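PDB 3FHV: prepilin, which forms type IVb pili as their pilin subunit and probably mediates adhesion of the typhoid bacterium to host cells through CFTR. Local coordinates for residues A[10-21]-A[65-75]. Sequence-based numbering, arbitrary orientation.
Sequences ELTNYQTLATNT and LWNSWGGQIVV
The helix-on-sheet core of a type IV pilin brings Leu17, Tyr14 and Glu10 of helix 8-25 against the hairpin of strands 62-66 and 72-78. Leu17 shows how one methyl can serve several strand residues: with CG anti to the backbone N (chi1 177°), its CD2 lies 3.7 Å from Val75 CG2 and meets Leu65 CD2 tip to tip at 3.9 Å. One turn on, Thr21 meets Val75 end-on, its CG2 4.1 Å from Val75 CG1, while Thr21 OG1 donates back to Leu17 O, which also accepts the helical N-H of Thr21. Tyr14 runs obliquely past Ile73, whose CD1 comes in at the edge of its ring, 3.8 Å from Tyr14 CE1. The phenol extends to Asn67 CB, and its OH hydrogen-bonds to Thr93 on strand 88-96, so a buried hydroxyl is satisfied by the next strand of the antiparallel sheet. This is the soluble globular part of the pilin, without the membrane-spanning N-terminal segment, and helix 8-25 probably corresponds to the C-terminal half of the long N-terminal helix; its residues 10-21 and strand 72-75 run at 25° to each other. At the hairpin end, a type I turn from Asn67 to Gly70 is held from within: Asn67 OD1 accepts from Trp69 N (2.9 Å), forming an Asx turn, and from Gly71 N on the opposite face of its amide, while Asn67 ND2 hydrogen-bonds to Asn94 O on strand 88-96. Ser68 OG donates to the anti lone pair of Glu10 OE2 at 2.6 Å, and Glu10 CG rests obliquely against Trp69 CH2, 3.5 Å away.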
ATOM      1  N   GLU A  10       3.987 -11.143   4.269  1.00 10.14           N
ATOM      2  CA  GLU A  10       2.930 -11.200   5.261  1.00 11.11           C
ATOM      3  C   GLU A  10       3.014 -10.030   6.239  1.00  9.79           C
ATOM      4  O   GLU A  10       2.007  -9.373   6.525  1.00  9.52           O
ATOM      5  CB  GLU A  10       3.005 -12.534   6.013  1.00 13.37           C
ATOM      6  CG  GLU A  10       2.696 -13.774   5.156  1.00 19.50           C
ATOM      7  CD  GLU A  10       3.744 -14.058   4.071  1.00 21.64           C
ATOM      8  OE1 GLU A  10       4.928 -13.704   4.256  1.00 21.00           O
ATOM      9  OE2 GLU A  10       3.384 -14.658   3.037  1.00 24.99           O
ATOM     10  N   LEU A  11       4.218  -9.764   6.739  1.00  8.29           N
ATOM     11  CA  LEU A  11       4.428  -8.675   7.686  1.00 10.90           C
ATOM     12  C   LEU A  11       4.048  -7.339   7.049  1.00 10.39           C
ATOM     13  O   LEU A  11       3.338  -6.523   7.641  1.00  8.68           O
ATOM     14  CB  LEU A  11       5.891  -8.642   8.126  1.00 12.27           C
ATOM     15  CG  LEU A  11       6.244  -7.635   9.219  1.00 16.53           C
ATOM     16  CD1 LEU A  11       5.572  -8.024  10.530  1.00 11.83           C
ATOM     17  CD2 LEU A  11       7.752  -7.599   9.400  1.00 20.89           C
ATOM     18  N   THR A  12       4.521  -7.128   5.829  1.00  8.44           N
ATOM     19  CA  THR A  12       4.228  -5.903   5.105  1.00  7.82           C
ATOM     20  C   THR A  12       2.727  -5.773   4.844  1.00  6.87           C
ATOM     21  O   THR A  12       2.178  -4.664   4.871  1.00  6.94           O
ATOM     22  CB  THR A  12       4.989  -5.874   3.763  1.00  8.64           C
ATOM     23  OG1 THR A  12       6.394  -5.951   4.030  1.00 10.70           O
ATOM     24  CG2 THR A  12       4.687  -4.577   2.988  1.00  5.26           C
ATOM     25  N   ASN A  13       2.068  -6.902   4.595  1.00  6.78           N
ATOM     26  CA  ASN A  13       0.631  -6.886   4.327  1.00  6.99           C
ATOM     27  C   ASN A  13      -0.160  -6.416   5.536  1.00  6.97           C
ATOM     28  O   ASN A  13      -1.061  -5.590   5.406  1.00  5.90           O
ATOM     29  CB  ASN A  13       0.129  -8.275   3.883  1.00  7.27           C
ATOM     30  CG  ASN A  13       0.373  -8.540   2.405  1.00 10.11           C
ATOM     31  OD1 ASN A  13       0.469  -7.608   1.607  1.00  7.85           O
ATOM     32  ND2 ASN A  13       0.441  -9.813   2.031  1.00  9.62           N
ATOM     33  N   TYR A  14       0.173  -6.933   6.717  1.00  5.07           N
ATOM     34  CA  TYR A  14      -0.547  -6.525   7.918  1.00  6.14           C
ATOM     35  C   TYR A  14      -0.245  -5.074   8.267  1.00  4.92           C
ATOM     36  O   TYR A  14      -1.128  -4.336   8.685  1.00  6.30           O
ATOM     37  CB  TYR A  14      -0.180  -7.429   9.103  1.00  6.28           C
ATOM     38  CG  TYR A  14      -0.540  -8.878   8.866  1.00  5.91           C
ATOM     39  CD1 TYR A  14      -1.816  -9.235   8.419  1.00  9.10           C
ATOM     40  CD2 TYR A  14       0.405  -9.885   9.039  1.00  6.87           C
ATOM     41  CE1 TYR A  14      -2.135 -10.569   8.139  1.00  9.97           C
ATOM     42  CE2 TYR A  14       0.098 -11.211   8.765  1.00  6.11           C
ATOM     43  CZ  TYR A  14      -1.166 -11.545   8.311  1.00  6.76           C
ATOM     44  OH  TYR A  14      -1.455 -12.849   8.002  1.00  7.30           O
ATOM     45  N   GLN A  15       1.004  -4.663   8.091  1.00  5.74           N
ATOM     46  CA  GLN A  15       1.380  -3.298   8.420  1.00  8.73           C
ATOM     47  C   GLN A  15       0.668  -2.293   7.522  1.00  8.61           C
ATOM     48  O   GLN A  15       0.139  -1.285   8.009  1.00  8.55           O
ATOM     49  CB  GLN A  15       2.906  -3.133   8.339  1.00  9.49           C
ATOM     50  CG  GLN A  15       3.639  -3.822   9.492  1.00 12.39           C
ATOM     51  CD  GLN A  15       5.146  -3.846   9.314  1.00 15.71           C
ATOM     52  OE1 GLN A  15       5.693  -3.108   8.508  1.00 18.48           O
ATOM     53  NE2 GLN A  15       5.825  -4.698  10.078  1.00 18.03           N
ATOM     54  N   THR A  16       0.634  -2.574   6.223  1.00  8.34           N
ATOM     55  CA  THR A  16      -0.028  -1.673   5.290  1.00  7.84           C
ATOM     56  C   THR A  16      -1.546  -1.695   5.464  1.00  7.81           C
ATOM     57  O   THR A  16      -2.193  -0.656   5.347  1.00  7.98           O
ATOM     58  CB  THR A  16       0.343  -1.994   3.810  1.00  6.35           C
ATOM     59  OG1 THR A  16       0.127  -3.381   3.533  1.00  6.57           O
ATOM     60  CG2 THR A  16       1.801  -1.657   3.536  1.00  6.17           C
ATOM     61  N   LEU A  17      -2.109  -2.876   5.734  1.00  7.92           N
ATOM     62  CA  LEU A  17      -3.549  -3.002   5.945  1.00  6.31           C
ATOM     63  C   LEU A  17      -3.925  -2.130   7.145  1.00  6.38           C
ATOM     64  O   LEU A  17      -4.941  -1.435   7.125  1.00  4.98           O
ATOM     65  CB  LEU A  17      -3.941  -4.470   6.209  1.00  6.73           C
ATOM     66  CG  LEU A  17      -5.422  -4.755   6.514  1.00  5.76           C
ATOM     67  CD1 LEU A  17      -6.295  -4.292   5.357  1.00  8.00           C
ATOM     68  CD2 LEU A  17      -5.620  -6.241   6.789  1.00  8.26           C
ATOM     69  N   ALA A  18      -3.090  -2.151   8.178  1.00  5.11           N
ATOM     70  CA  ALA A  18      -3.334  -1.335   9.367  1.00  6.59           C
ATOM     71  C   ALA A  18      -3.285   0.149   8.997  1.00  7.34           C
ATOM     72  O   ALA A  18      -4.167   0.915   9.373  1.00  5.60           O
ATOM     73  CB  ALA A  18      -2.287  -1.641  10.448  1.00  7.83           C
ATOM     74  N   THR A  19      -2.253   0.547   8.256  1.00  7.16           N
ATOM     75  CA  THR A  19      -2.118   1.937   7.840  1.00  9.05           C
ATOM     76  C   THR A  19      -3.328   2.388   7.015  1.00  8.18           C
ATOM     77  O   THR A  19      -3.863   3.479   7.235  1.00  7.55           O
ATOM     78  CB  THR A  19      -0.816   2.138   7.033  1.00  9.79           C
ATOM     79  OG1 THR A  19       0.306   1.958   7.908  1.00 10.76           O
ATOM     80  CG2 THR A  19      -0.770   3.545   6.418  1.00 12.67           C
ATOM     81  N   ASN A  20      -3.767   1.542   6.083  1.00  8.24           N
ATOM     82  CA  ASN A  20      -4.923   1.857   5.253  1.00  9.10           C
ATOM     83  C   ASN A  20      -6.184   1.979   6.098  1.00  9.83           C
ATOM     84  O   ASN A  20      -7.011   2.858   5.871  1.00 10.16           O
ATOM     85  CB  ASN A  20      -5.134   0.788   4.181  1.00  8.56           C
ATOM     86  CG  ASN A  20      -4.022   0.773   3.154  1.00  8.21           C
ATOM     87  OD1 ASN A  20      -3.407   1.801   2.884  1.00  7.72           O
ATOM     88  ND2 ASN A  20      -3.772  -0.386   2.566  1.00  8.70           N
ATOM     89  N   THR A  21      -6.331   1.083   7.064  1.00  8.56           N
ATOM     90  CA  THR A  21      -7.488   1.112   7.938  1.00  7.94           C
ATOM     91  C   THR A  21      -7.502   2.393   8.772  1.00  9.28           C
ATOM     92  O   THR A  21      -8.549   3.020   8.933  1.00 10.29           O
ATOM     93  CB  THR A  21      -7.508  -0.131   8.863  1.00  9.22           C
ATOM     94  OG1 THR A  21      -7.512  -1.317   8.056  1.00  6.32           O
ATOM     95  CG2 THR A  21      -8.759  -0.131   9.740  1.00  9.51           C
ATOM     96  N   LEU A  65     -11.076 -11.874   3.308  1.00  7.30           N
ATOM     97  CA  LEU A  65      -9.624 -11.768   3.182  1.00  7.90           C
ATOM     98  C   LEU A  65      -8.946 -13.016   3.730  1.00  6.67           C
ATOM     99  O   LEU A  65      -9.390 -13.575   4.730  1.00  6.90           O
ATOM    100  CB  LEU A  65      -9.169 -10.536   3.964  1.00  7.83           C
ATOM    101  CG  LEU A  65      -7.818  -9.912   3.652  1.00 12.03           C
ATOM    102  CD1 LEU A  65      -7.756  -9.521   2.178  1.00 11.77           C
ATOM    103  CD2 LEU A  65      -7.635  -8.694   4.542  1.00 10.80           C
ATOM    104  N   TRP A  66      -7.887 -13.465   3.068  1.00  7.84           N
ATOM    105  CA  TRP A  66      -7.178 -14.664   3.498  1.00  7.27           C
ATOM    106  C   TRP A  66      -5.690 -14.376   3.623  1.00  7.41           C
ATOM    107  O   TRP A  66      -5.165 -13.495   2.942  1.00  7.36           O
ATOM    108  CB  TRP A  66      -7.414 -15.808   2.510  1.00  6.94           C
ATOM    109  CG  TRP A  66      -8.860 -16.149   2.320  1.00  6.94           C
ATOM    110  CD1 TRP A  66      -9.635 -15.858   1.235  1.00  8.18           C
ATOM    111  CD2 TRP A  66      -9.705 -16.846   3.242  1.00  7.55           C
ATOM    112  NE1 TRP A  66     -10.911 -16.331   1.425  1.00  8.45           N
ATOM    113  CE2 TRP A  66     -10.981 -16.942   2.649  1.00  6.72           C
ATOM    114  CE3 TRP A  66      -9.509 -17.398   4.512  1.00  9.68           C
ATOM    115  CZ2 TRP A  66     -12.053 -17.567   3.281  1.00  9.71           C
ATOM    116  CZ3 TRP A  66     -10.576 -18.018   5.137  1.00 10.86           C
ATOM    117  CH2 TRP A  66     -11.831 -18.098   4.522  1.00 10.36           C
ATOM    118  N   ASN A  67      -5.007 -15.116   4.490  1.00  7.20           N
ATOM    119  CA  ASN A  67      -3.560 -15.029   4.545  1.00  7.87           C
ATOM    120  C   ASN A  67      -2.918 -16.039   3.602  1.00  8.89           C
ATOM    121  O   ASN A  67      -3.607 -16.803   2.912  1.00  8.53           O
ATOM    122  CB  ASN A  67      -3.033 -15.213   5.982  1.00  7.46           C
ATOM    123  CG  ASN A  67      -3.416 -16.552   6.606  1.00  6.71           C
ATOM    124  OD1 ASN A  67      -3.439 -17.586   5.941  1.00  7.72           O
ATOM    125  ND2 ASN A  67      -3.677 -16.533   7.914  1.00  6.90           N
ATOM    126  N   SER A  68      -1.595 -16.019   3.557  1.00  9.11           N
ATOM    127  CA  SER A  68      -0.843 -16.916   2.683  1.00 11.51           C
ATOM    128  C   SER A  68      -1.126 -18.402   2.857  1.00 11.72           C
ATOM    129  O   SER A  68      -0.934 -19.187   1.925  1.00 11.75           O
ATOM    130  CB  SER A  68       0.653 -16.677   2.873  1.00 12.21           C
ATOM    131  OG  SER A  68       1.002 -15.380   2.436  1.00 14.16           O
ATOM    132  N   TRP A  69      -1.585 -18.795   4.038  1.00 11.21           N
ATOM    133  CA  TRP A  69      -1.832 -20.205   4.296  1.00 11.68           C
ATOM    134  C   TRP A  69      -3.288 -20.639   4.225  1.00 11.87           C
ATOM    135  O   TRP A  69      -3.614 -21.778   4.552  1.00 12.13           O
ATOM    136  CB  TRP A  69      -1.230 -20.563   5.653  1.00 12.91           C
ATOM    137  CG  TRP A  69       0.214 -20.166   5.713  1.00 13.74           C
ATOM    138  CD1 TRP A  69       1.280 -20.862   5.222  1.00 15.69           C
ATOM    139  CD2 TRP A  69       0.736 -18.933   6.215  1.00 13.16           C
ATOM    140  NE1 TRP A  69       2.440 -20.135   5.384  1.00 15.03           N
ATOM    141  CE2 TRP A  69       2.133 -18.947   5.991  1.00 13.90           C
ATOM    142  CE3 TRP A  69       0.162 -17.816   6.830  1.00 12.48           C
ATOM    143  CZ2 TRP A  69       2.963 -17.886   6.365  1.00 15.53           C
ATOM    144  CZ3 TRP A  69       0.988 -16.757   7.202  1.00 15.93           C
ATOM    145  CH2 TRP A  69       2.375 -16.802   6.965  1.00 13.28           C
ATOM    146  N   GLY A  70      -4.166 -19.743   3.785  1.00  9.59           N
ATOM    147  CA  GLY A  70      -5.570 -20.112   3.697  1.00 10.40           C
ATOM    148  C   GLY A  70      -6.346 -19.852   4.981  1.00 10.26           C
ATOM    149  O   GLY A  70      -7.492 -20.264   5.108  1.00 10.56           O
ATOM    150  N   GLY A  71      -5.710 -19.197   5.946  1.00  9.67           N
ATOM    151  CA  GLY A  71      -6.397 -18.854   7.183  1.00  9.48           C
ATOM    152  C   GLY A  71      -7.082 -17.515   6.963  1.00 10.33           C
ATOM    153  O   GLY A  71      -6.556 -16.653   6.252  1.00  9.06           O
ATOM    154  N   GLN A  72      -8.243 -17.309   7.570  1.00 10.32           N
ATOM    155  CA  GLN A  72      -8.952 -16.051   7.358  1.00  9.43           C
ATOM    156  C   GLN A  72      -8.339 -14.858   8.089  1.00  9.56           C
ATOM    157  O   GLN A  72      -7.789 -14.999   9.184  1.00  8.56           O
ATOM    158  CB  GLN A  72     -10.430 -16.206   7.752  1.00 11.23           C
ATOM    159  CG  GLN A  72     -11.277 -14.978   7.426  1.00 12.48           C
ATOM    160  CD  GLN A  72     -12.771 -15.208   7.575  1.00 13.86           C
ATOM    161  OE1 GLN A  72     -13.207 -16.099   8.300  1.00 16.68           O
ATOM    162  NE2 GLN A  72     -13.564 -14.382   6.901  1.00 14.43           N
ATOM    163  N   ILE A  73      -8.410 -13.691   7.452  1.00  8.03           N
ATOM    164  CA  ILE A  73      -7.920 -12.447   8.043  1.00  7.34           C
ATOM    165  C   ILE A  73      -9.179 -11.605   8.236  1.00  8.72           C
ATOM    166  O   ILE A  73      -9.980 -11.467   7.309  1.00  9.23           O
ATOM    167  CB  ILE A  73      -6.972 -11.664   7.091  1.00  7.87           C
ATOM    168  CG1 ILE A  73      -5.701 -12.471   6.806  1.00  6.61           C
ATOM    169  CG2 ILE A  73      -6.589 -10.311   7.729  1.00  7.22           C
ATOM    170  CD1 ILE A  73      -4.823 -11.852   5.734  1.00  7.76           C
ATOM    171  N   VAL A  74      -9.363 -11.065   9.433  1.00  7.66           N
ATOM    172  CA  VAL A  74     -10.524 -10.227   9.701  1.00  9.03           C
ATOM    173  C   VAL A  74     -10.126  -8.935  10.416  1.00  7.78           C
ATOM    174  O   VAL A  74      -9.387  -8.961  11.405  1.00  7.84           O
ATOM    175  CB  VAL A  74     -11.570 -10.960  10.576  1.00 10.05           C
ATOM    176  CG1 VAL A  74     -12.798 -10.067  10.765  1.00 11.53           C
ATOM    177  CG2 VAL A  74     -11.965 -12.289   9.930  1.00  9.07           C
ATOM    178  N   VAL A  75     -10.596  -7.810   9.881  1.00  6.55           N
ATOM    179  CA  VAL A  75     -10.357  -6.496  10.467  1.00  8.54           C
ATOM    180  C   VAL A  75     -11.676  -6.181  11.147  1.00  9.86           C
ATOM    181  O   VAL A  75     -12.720  -6.129  10.493  1.00  9.99           O
ATOM    182  CB  VAL A  75     -10.075  -5.426   9.394  1.00  8.97           C
ATOM    183  CG1 VAL A  75      -9.912  -4.052  10.055  1.00  9.04           C
ATOM    184  CG2 VAL A  75      -8.800  -5.792   8.624  1.00  7.34           C
TER